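Local structure of chymotrypsin (Cellulomonas bogoriensis, 2EA3) at residues A[86-89]-A[90-94]; A[165-169]-A[170-174]. The protein is the protease domain of a bacterial chymotrypsin of the peptidase S1 family and probably cleaves proteins as a serine-type endopeptidase. All blocks are in the same frame, centred on the assembly; numbering follows the deposited sequence.

Contact 1 of 2, residues A[86-89]-A[90-94]; sequences TAAP and VGSAV. With SO4 (sulfate ion), chain B.
The pyrrolidine ring of P89 carries the hydroxyl of S92 over one face, with OG 3.3 Å from P89 CD, while the P89 carbonyl beyond the ring takes two donors that lie on the same side of its plane. S92 OG donates to P89 O at 2.8 Å, tilted 18° from that plane, and S92 N reaches P89 O at 3.2 Å, tilted a little more. The second bond closes a type II beta turn from P89 to S92; its third position is G91, whose backbone angles would jam a CB against the carbonyl oxygen before it. With chi1 at -68°, OG stands beside its own backbone N and both groups can address one oxygen. A88 CB also meets S92 OG, at 3.5 Å. A sulfate ion, probably picked up from the crystallisation solution, is bound just past the turn, its O3 accepting from A93 N at 2.8 Å. The turn leads into strand 93-98 of the second barrel, and backbone bonds from G91 and S92 to I108 tie it to strand 102-110. An alanine in place of S92 removes the hydroxyl and would probably leave P89 O held by the turn bond alone, with the ring face and A88 CB short of a packing partner. In this surface turn one carbonyl oxygen is gripped by the main-chain and side-chain donors of a single residue, which is likely to steady both the bend and the serine rotamer.

Contact 2 of 2, residues A[165-169]-A[170-174]; sequences FFQPV and NPILQ
I172 folds back over the backbone of P168 and V169, where strand 161-168 of the second barrel of the chymotrypsin-like fold gives way to the C-terminal helix. Followed outward, its CB lies 3.4 Å from V169 O. CG1, anti to the carbonyl carbon of I172, comes 3.5 Å from P168 O. The extended chi2 of 172° then carries the terminal CD1 past that same oxygen to Q167 CG, 3.8 Å away, the two side chains crossing at a slant. Q167 itself bends at chi2, which brings its amide back onto the next residue: NE2 donates to P168 O at 3.1 Å, almost straight, in the carbonyl plane and on a lone pair. The other end of this amide has its own mate, since Q167 OE1 accepts from the backbone N of D56, a residue placed as the acid of a probable Ser-His-Asp triad with H32 and S137. P168 O therefore accepts from the amide of Q167 and has the I172 carbons CG1 and CD1 packed against it. Next to it the two prolines meet through P168 CB and P171 CD, 3.8 Å apart; P171 has no N-H to offer, and V169 O is served by the residues after it. L173 N supplies the helical i to i+4 bond; I172 N, one residue nearer, adds only a weak, bent i to i+3 bond. L173, whose side chain also touches H85, L178 and M180, brings its CG to 3.5 Å from V169 O. L173 N sits 3.1 Å from V169 O and nearly in line with the V169 C=O bond, the C=O...N angle being 169°.

How the contacts relate
Contacts 1 and 2 come in series along the chain and belong to the same second barrel: 90-94 enters strand 93-98, and 165-169 closes strand 161-168 before the helix. Their centres are 14 Å apart and their nearest atoms about 5 Å, without touching. Strand 146-154 runs between them, and Q148 on it bears against A88 of contact 1 while its backbone is hydrogen-bonded to that of V169 of contact 2. H85, the residue leading into 86-89, packs on the helix of contact 2. Of the pair, contact 2 is the one that reaches the probable catalytic triad, through Q167 and D56; contact 1 lies farther out, its centre about 16 Å from that of the chain.

Contact 1 of 2, residues A[86-89]-A[90-94]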
loop_
_atom_site.group_PDB
_atom_site.type_symbol
_atom_site.label_atom_id
_atom_site.label_comp_id
_atom_site.label_asym_id
_atom_site.label_seq_id
_atom_site.Cartn_x
_atom_site.Cartn_y
_atom_site.Cartn_z
ATOM N N THR A 86 3.559 7.622 -11.953
ATOM C CA THR A 86 3.105 8.967 -12.299
ATOM C C THR A 86 1.772 9.189 -11.619
ATOM O O THR A 86 0.852 8.396 -11.815
ATOM C CB THR A 86 2.912 9.122 -13.813
ATOM O OG1 THR A 86 4.159 8.836 -14.469
ATOM C CG2 THR A 86 2.466 10.549 -14.141
ATOM N N ALA A 87 1.680 10.264 -10.838
ATOM C CA ALA A 87 0.487 10.547 -10.043
ATOM C C ALA A 87 -0.681 10.941 -10.934
ATOM O O ALA A 87 -0.512 11.671 -11.923
ATOM C CB ALA A 87 0.767 11.643 -9.009
ATOM N N ALA A 88 -1.849 10.423 -10.580
ATOM C CA ALA A 88 -3.074 10.659 -11.312
ATOM C C ALA A 88 -3.793 11.821 -10.659
ATOM O O ALA A 88 -3.681 12.022 -9.432
ATOM C CB ALA A 88 -3.947 9.409 -11.319
ATOM N N PRO A 89 -4.519 12.615 -11.466
ATOM C CA PRO A 89 -5.240 13.747 -10.904
ATOM C C PRO A 89 -6.548 13.375 -10.212
ATOM O O PRO A 89 -7.073 12.279 -10.395
ATOM C CB PRO A 89 -5.512 14.629 -12.136
ATOM C CG PRO A 89 -5.580 13.700 -13.254
ATOM C CD PRO A 89 -4.637 12.554 -12.932
ATOM N N VAL A 90 -7.084 14.311 -9.434
ATOM C CA VAL A 90 -8.419 14.162 -8.851
ATOM C C VAL A 90 -9.420 13.776 -9.954
ATOM O O VAL A 90 -9.311 14.277 -11.092
ATOM C CB VAL A 90 -8.822 15.475 -8.118
ATOM C CG1 VAL A 90 -10.284 15.466 -7.698
ATOM C CG2 VAL A 90 -7.898 15.710 -6.904
ATOM N N GLY A 91 -10.360 12.890 -9.629
ATOM C CA GLY A 91 -11.342 12.349 -10.583
ATOM C C GLY A 91 -10.946 11.043 -11.253
ATOM O O GLY A 91 -11.788 10.372 -11.861
ATOM N N SER A 92 -9.677 10.663 -11.136
ATOM C CA SER A 92 -9.183 9.448 -11.788
ATOM C C SER A 92 -9.780 8.176 -11.209
ATOM O O SER A 92 -9.964 8.089 -9.991
ATOM C CB SER A 92 -7.671 9.342 -11.664
ATOM O OG SER A 92 -7.075 10.374 -12.430
ATOM N N ALA A 93 -10.038 7.191 -12.075
ATOM C CA ALA A 93 -10.478 5.879 -11.621
ATOM C C ALA A 93 -9.253 5.166 -11.060
ATOM O O ALA A 93 -8.199 5.083 -11.708
ATOM C CB ALA A 93 -11.087 5.074 -12.774
ATOM N N VAL A 94 -9.386 4.675 -9.844
ATOM C CA VAL A 94 -8.292 3.958 -9.199
ATOM C C VAL A 94 -8.828 2.647 -8.635
ATOM O O VAL A 94 -10.028 2.532 -8.297
ATOM C CB VAL A 94 -7.656 4.785 -8.075
ATOM C CG1 VAL A 94 -6.847 5.944 -8.656
ATOM C CG2 VAL A 94 -8.740 5.282 -7.079
HETATM S S SO4 B . -9.648 8.119 -15.902
HETATM O O1 SO4 B . -9.538 7.324 -17.118
HETATM O O2 SO4 B . -11.024 8.571 -15.729
HETATM O O3 SO4 B . -9.255 7.322 -14.746
HETATM O O4 SO4 B . -8.773 9.284 -16.005
#

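Contact 2 of 2, residues A[165-169]-A[170-174]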
loop_
_atom_site.group_PDB
_atom_site.type_symbol
_atom_site.label_atom_id
_atom_site.label_comp_id
_atom_site.label_asym_id
_atom_site.label_seq_id
_atom_site.Cartn_x
_atom_site.Cartn_y
_atom_site.Cartn_z
ATOM N N PHE A 165 -8.380 6.408 2.446
ATOM C CA PHE A 165 -7.300 7.350 2.229
ATOM C C PHE A 165 -6.019 6.595 1.981
ATOM O O PHE A 165 -5.832 5.508 2.534
ATOM C CB PHE A 165 -7.123 8.221 3.472
ATOM C CG PHE A 165 -8.321 9.095 3.773
ATOM C CD1 PHE A 165 -9.417 8.596 4.488
ATOM C CD2 PHE A 165 -8.352 10.415 3.325
ATOM C CE1 PHE A 165 -10.540 9.428 4.761
ATOM C CE2 PHE A 165 -9.436 11.238 3.601
ATOM C CZ PHE A 165 -10.539 10.735 4.316
ATOM N N PHE A 166 -5.161 7.157 1.126
ATOM C CA PHE A 166 -3.937 6.478 0.712
ATOM C C PHE A 166 -2.763 7.421 0.886
ATOM O O PHE A 166 -2.869 8.628 0.612
ATOM C CB PHE A 166 -4.035 6.033 -0.763
ATOM C CG PHE A 166 -5.098 5.029 -1.013
ATOM C CD1 PHE A 166 -6.427 5.431 -1.152
ATOM C CD2 PHE A 166 -4.800 3.670 -1.043
ATOM C CE1 PHE A 166 -7.438 4.493 -1.363
ATOM C CE2 PHE A 166 -5.821 2.728 -1.242
ATOM C CZ PHE A 166 -7.134 3.147 -1.402
ATOM N N GLN A 167 -1.654 6.867 1.358
ATOM C CA GLN A 167 -0.379 7.552 1.406
ATOM C C GLN A 167 0.225 7.516 -0.011
ATOM O O GLN A 167 0.470 6.456 -0.546
ATOM C CB GLN A 167 0.546 6.812 2.387
ATOM C CG GLN A 167 2.040 7.154 2.263
ATOM C CD GLN A 167 2.358 8.567 2.690
ATOM O OE1 GLN A 167 2.114 8.951 3.828
ATOM N NE2 GLN A 167 2.918 9.352 1.775
ATOM N N PRO A 168 0.455 8.681 -0.616
ATOM C CA PRO A 168 1.038 8.708 -1.987
ATOM C C PRO A 168 2.392 8.027 -2.039
ATOM O O PRO A 168 3.137 8.102 -1.065
ATOM C CB PRO A 168 1.241 10.206 -2.277
ATOM C CG PRO A 168 0.486 10.938 -1.266
ATOM C CD PRO A 168 0.135 10.015 -0.097
ATOM N N VAL A 169 2.728 7.381 -3.155
ATOM C CA VAL A 169 4.025 6.659 -3.227
ATOM C C VAL A 169 5.248 7.559 -3.402
ATOM O O VAL A 169 6.318 7.230 -2.936
ATOM C CB VAL A 169 4.087 5.564 -4.342
ATOM C CG1 VAL A 169 3.244 4.301 -3.970
ATOM C CG2 VAL A 169 3.701 6.146 -5.686
ATOM N N ASN A 170 5.108 8.679 -4.105
ATOM C CA ASN A 170 6.288 9.483 -4.405
ATOM C C ASN A 170 7.089 9.956 -3.190
ATOM O O ASN A 170 8.312 9.834 -3.203
ATOM C CB ASN A 170 5.973 10.628 -5.397
ATOM C CG ASN A 170 5.727 10.108 -6.805
ATOM O OD1 ASN A 170 6.078 8.970 -7.124
ATOM N ND2 ASN A 170 5.126 10.943 -7.660
ATOM N N PRO A 171 6.414 10.469 -2.134
ATOM C CA PRO A 171 7.152 10.805 -0.916
ATOM C C PRO A 171 7.864 9.623 -0.257
ATOM O O PRO A 171 8.890 9.824 0.395
ATOM C CB PRO A 171 6.066 11.360 0.021
ATOM C CG PRO A 171 5.004 11.874 -0.918
ATOM C CD PRO A 171 4.993 10.856 -2.021
ATOM N N ILE A 172 7.350 8.405 -0.436
ATOM C CA ILE A 172 8.008 7.221 0.145
ATOM C C ILE A 172 9.301 6.912 -0.613
ATOM O O ILE A 172 10.340 6.661 -0.010
ATOM C CB ILE A 172 7.109 5.961 0.102
ATOM C CG1 ILE A 172 5.682 6.289 0.581
ATOM C CG2 ILE A 172 7.746 4.821 0.948
ATOM C CD1 ILE A 172 4.660 5.139 0.394
ATOM N N LEU A 173 9.224 6.901 -1.937
ATOM C CA LEU A 173 10.398 6.690 -2.763
ATOM C C LEU A 173 11.457 7.762 -2.454
ATOM O O LEU A 173 12.627 7.441 -2.303
ATOM C CB LEU A 173 10.007 6.690 -4.244
ATOM C CG LEU A 173 8.934 5.641 -4.608
ATOM C CD1 LEU A 173 8.457 5.851 -6.049
ATOM C CD2 LEU A 173 9.448 4.201 -4.371
ATOM N N GLN A 174 11.026 9.013 -2.324
ATOM C CA GLN A 174 11.925 10.116 -1.989
ATOM C C GLN A 174 12.543 9.949 -0.599
ATOM O O GLN A 174 13.747 10.149 -0.417
ATOM C CB GLN A 174 11.178 11.447 -2.069
ATOM C CG GLN A 174 12.051 12.675 -1.762
ATOM C CD GLN A 174 12.962 13.074 -2.913
ATOM O OE1 GLN A 174 13.573 12.224 -3.576
ATOM N NE2 GLN A 174 13.061 14.384 -3.152
#